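Local coordinates for uncharacterized protein (Methanocella paludicola, PDB 5DMP) that probably acts as a phosphoesterase in archaeal NHEJ repair, trimming phosphate-bearing 3' ends of broken DNA strands, at residues D19-M24 with I55-F60. Residues are numbered along the deposited sequence; the frame is centred on the assembly and turned at random.
Sequences DLRLEM and IGYATF. With VN4 (oxido(dioxo)vanadium), chain J.
R21 and Y57 meet nearly at right angles at the vanadate pocket of this LigD-type phosphoesterase domain, where strand 16-24 of the antiparallel sheet faces the 3-10 turn that follows strand 45-53. Y57 CD2 lies over one face of the R21 guanidinium, the two planes 86° apart, and Y57 CE2, next to it on the ring edge, reaches R21 NH2 at 3.6 Å. The cation meets the ring's rim and not its pi face, so this is van der Waals packing, not a cation-pi stack. The opposite guanidinium face rests on D19 CB. R21 is extended from CG to NE, and its rotation is fixed by hydrogen bonds from NE to Q9 and from NH1 to S30; vanadate O3 lies near the guanidinium plane, 3.6 Å from NH2. D19 OD2 hydrogen-bonds H11 and makes a long salt bridge with R21 NH2, well out of the guanidinium plane, a matter of charge alone. With CG anti to the backbone N (chi1 -158°), Y57 swings its ring toward the strand, while F60 CB covers one ring face. Cutting Y57 back to alanine is likely to cost vanadate O2 its phenol donor and take the ring edge away from the R21 guanidinium. Farther along, I55 CD1 sits 3.4 Å from E23 OE2, while E23 OE1 is held by H3 and the I5 amide. At the pocket itself, Y57 OH donates to vanadate O2 at 2.7 Å.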
ATOM      1  N   ASP A  19      -2.970   0.351   5.311  1.00 29.95           N
ATOM      2  CA  ASP A  19      -3.791   0.755   4.166  1.00 28.99           C
ATOM      3  C   ASP A  19      -2.831   1.153   3.099  1.00 26.44           C
ATOM      4  O   ASP A  19      -2.034   2.105   3.260  1.00 27.24           O
ATOM      5  CB  ASP A  19      -4.655   1.952   4.534  1.00 32.71           C
ATOM      6  CG  ASP A  19      -5.698   1.572   5.561  1.00 38.63           C
ATOM      7  OD1 ASP A  19      -6.484   0.682   5.180  1.00 40.62           O
ATOM      8  OD2 ASP A  19      -5.681   2.115   6.691  1.00 40.28           O
ATOM      9  N   LEU A  20      -2.904   0.462   1.968  1.00 25.35           N
ATOM     10  CA  LEU A  20      -2.089   0.822   0.825  1.00 25.39           C
ATOM     11  C   LEU A  20      -2.901   1.710  -0.144  1.00 24.91           C
ATOM     12  O   LEU A  20      -4.054   1.379  -0.437  1.00 25.69           O
ATOM     13  CB  LEU A  20      -1.737  -0.468   0.015  1.00 23.60           C
ATOM     14  CG  LEU A  20      -1.171  -0.246  -1.370  1.00 23.90           C
ATOM     15  CD1 LEU A  20       0.288   0.341  -1.258  1.00 22.97           C
ATOM     16  CD2 LEU A  20      -1.111  -1.631  -2.039  1.00 28.85           C
ATOM     17  N   ARG A  21      -2.289   2.779  -0.677  1.00 23.67           N
ATOM     18  CA  ARG A  21      -3.089   3.607  -1.644  1.00 24.25           C
ATOM     19  C   ARG A  21      -2.235   4.032  -2.795  1.00 24.76           C
ATOM     20  O   ARG A  21      -1.017   4.304  -2.673  1.00 24.00           O
ATOM     21  CB  ARG A  21      -3.654   4.899  -0.909  1.00 23.73           C
ATOM     22  CG  ARG A  21      -4.050   4.676   0.510  1.00 22.53           C
ATOM     23  CD  ARG A  21      -4.752   6.014   1.060  1.00 23.84           C
ATOM     24  NE  ARG A  21      -4.990   5.848   2.473  1.00 24.96           N
ATOM     25  CZ  ARG A  21      -6.017   5.226   3.037  1.00 26.04           C
ATOM     26  NH1 ARG A  21      -7.000   4.671   2.306  1.00 29.81           N
ATOM     27  NH2 ARG A  21      -6.077   5.138   4.319  1.00 28.63           N
ATOM     28  N   LEU A  22      -2.836   4.055  -3.968  1.00 22.22           N
ATOM     29  CA  LEU A  22      -2.103   4.476  -5.117  1.00 22.66           C
ATOM     30  C   LEU A  22      -2.962   5.535  -5.859  1.00 24.43           C
ATOM     31  O   LEU A  22      -4.161   5.277  -6.149  1.00 26.39           O
ATOM     32  CB  LEU A  22      -1.924   3.301  -6.133  1.00 24.65           C
ATOM     33  CG  LEU A  22      -1.094   2.110  -5.592  1.00 23.35           C
ATOM     34  CD1 LEU A  22      -1.213   0.971  -6.618  1.00 29.25           C
ATOM     35  CD2 LEU A  22       0.368   2.559  -5.415  1.00 23.31           C
ATOM     36  N   GLU A  23      -2.318   6.615  -6.251  1.00 24.42           N
ATOM     37  CA  GLU A  23      -3.061   7.693  -6.985  1.00 26.88           C
ATOM     38  C   GLU A  23      -3.382   7.291  -8.403  1.00 29.05           C
ATOM     39  O   GLU A  23      -2.457   6.971  -9.193  1.00 29.16           O
ATOM     40  CB  GLU A  23      -2.200   8.902  -6.992  1.00 28.14           C
ATOM     41  CG  GLU A  23      -2.891  10.072  -7.740  1.00 33.36           C
ATOM     42  CD  GLU A  23      -2.042  11.326  -7.818  1.00 37.07           C
ATOM     43  OE1 GLU A  23      -0.953  11.435  -7.189  1.00 35.37           O
ATOM     44  OE2 GLU A  23      -2.516  12.262  -8.493  1.00 43.29           O
ATOM     45  N   MET A  24      -4.673   7.317  -8.747  1.00 29.99           N
ATOM     46  CA  MET A  24      -5.075   7.272 -10.162  1.00 33.44           C
ATOM     47  C   MET A  24      -6.454   7.902 -10.366  1.00 40.93           C
ATOM     48  O   MET A  24      -7.287   7.926  -9.426  1.00 38.16           O
ATOM     49  CB  MET A  24      -5.079   5.836 -10.697  1.00 39.47           C
ATOM     50  CG  MET A  24      -5.765   4.771  -9.854  1.00 43.10           C
ATOM     51  SD  MET A  24      -5.505   3.036 -10.387  1.00 42.21           S
ATOM     52  CE  MET A  24      -4.288   2.353  -9.258  1.00 45.12           C
ATOM     53  N   ILE A  55      -6.627  12.772  -2.527  1.00 28.45           N
ATOM     54  CA  ILE A  55      -5.145  12.870  -2.645  1.00 29.90           C
ATOM     55  C   ILE A  55      -4.522  13.478  -1.401  1.00 31.20           C
ATOM     56  O   ILE A  55      -3.504  12.962  -0.929  1.00 29.29           O
ATOM     57  CB  ILE A  55      -4.737  13.591  -3.940  1.00 36.64           C
ATOM     58  CG1 ILE A  55      -4.958  12.635  -5.128  1.00 38.06           C
ATOM     59  CG2 ILE A  55      -3.268  14.048  -3.876  1.00 38.64           C
ATOM     60  CD1 ILE A  55      -4.940  13.357  -6.451  1.00 45.19           C
ATOM     61  N   GLY A  56      -5.151  14.496  -0.790  1.00 29.56           N
ATOM     62  CA  GLY A  56      -4.547  15.134   0.382  1.00 28.86           C
ATOM     63  C   GLY A  56      -4.515  14.259   1.647  1.00 32.15           C
ATOM     64  O   GLY A  56      -3.734  14.518   2.560  1.00 33.45           O
ATOM     65  N   TYR A  57      -5.325  13.183   1.696  1.00 28.45           N
ATOM     66  CA  TYR A  57      -5.232  12.206   2.795  1.00 26.65           C
ATOM     67  C   TYR A  57      -3.899  11.460   2.888  1.00 27.04           C
ATOM     68  O   TYR A  57      -3.559  10.893   3.947  1.00 27.50           O
ATOM     69  CB  TYR A  57      -6.373  11.177   2.621  1.00 27.27           C
ATOM     70  CG  TYR A  57      -6.732  10.476   3.876  1.00 27.76           C
ATOM     71  CD1 TYR A  57      -7.521  11.109   4.830  1.00 31.17           C
ATOM     72  CD2 TYR A  57      -6.273   9.175   4.155  1.00 27.98           C
ATOM     73  CE1 TYR A  57      -7.903  10.444   6.015  1.00 32.15           C
ATOM     74  CE2 TYR A  57      -6.589   8.536   5.361  1.00 29.22           C
ATOM     75  CZ  TYR A  57      -7.440   9.182   6.270  1.00 34.08           C
ATOM     76  OH  TYR A  57      -7.832   8.585   7.422  1.00 35.44           O
ATOM     77  N   ALA A  58      -3.114  11.478   1.817  1.00 26.57           N
ATOM     78  CA  ALA A  58      -1.805  10.743   1.861  1.00 25.21           C
ATOM     79  C   ALA A  58      -0.871  11.159   3.017  1.00 30.63           C
ATOM     80  O   ALA A  58      -0.053  10.364   3.512  1.00 32.17           O
ATOM     81  CB  ALA A  58      -1.084  10.916   0.540  1.00 25.25           C
ATOM     82  N   THR A  59      -0.958  12.414   3.472  1.00 29.01           N
ATOM     83  CA  THR A  59      -0.081  12.833   4.602  1.00 26.72           C
ATOM     84  C   THR A  59      -0.879  12.973   5.904  1.00 30.72           C
ATOM     85  O   THR A  59      -0.370  13.558   6.864  1.00 30.11           O
ATOM     86  CB  THR A  59       0.672  14.155   4.270  1.00 31.35           C
ATOM     87  OG1 THR A  59      -0.315  15.136   3.956  1.00 30.21           O
ATOM     88  CG2 THR A  59       1.508  13.978   3.009  1.00 32.58           C
ATOM     89  N   PHE A  60      -2.098  12.414   5.980  1.00 27.46           N
ATOM     90  CA  PHE A  60      -2.832  12.454   7.236  1.00 27.82           C
ATOM     91  C   PHE A  60      -2.174  11.518   8.253  1.00 31.78           C
ATOM     92  O   PHE A  60      -2.033  10.302   7.969  1.00 28.34           O
ATOM     93  CB  PHE A  60      -4.320  12.020   7.072  1.00 28.70           C
ATOM     94  CG  PHE A  60      -5.021  11.932   8.377  1.00 32.74           C
ATOM     95  CD1 PHE A  60      -5.109  13.078   9.205  1.00 36.52           C
ATOM     96  CD2 PHE A  60      -5.393  10.706   8.912  1.00 28.92           C
ATOM     97  CE1 PHE A  60      -5.722  13.014  10.453  1.00 40.54           C
ATOM     98  CE2 PHE A  60      -5.995  10.650  10.153  1.00 33.30           C
ATOM     99  CZ  PHE A  60      -6.154  11.794  10.931  1.00 36.52           C
TER
HETATM  100  V   VN4 J 209      -8.994   5.239   6.461  1.00 64.29           V
HETATM  101  O1  VN4 J 209     -10.307   6.610   6.178  1.00 56.12           O
HETATM  102  O2  VN4 J 209      -7.716   5.906   7.748  1.00 46.00           O
HETATM  103  O3  VN4 J 209      -9.083   3.576   5.551  1.00 58.94           O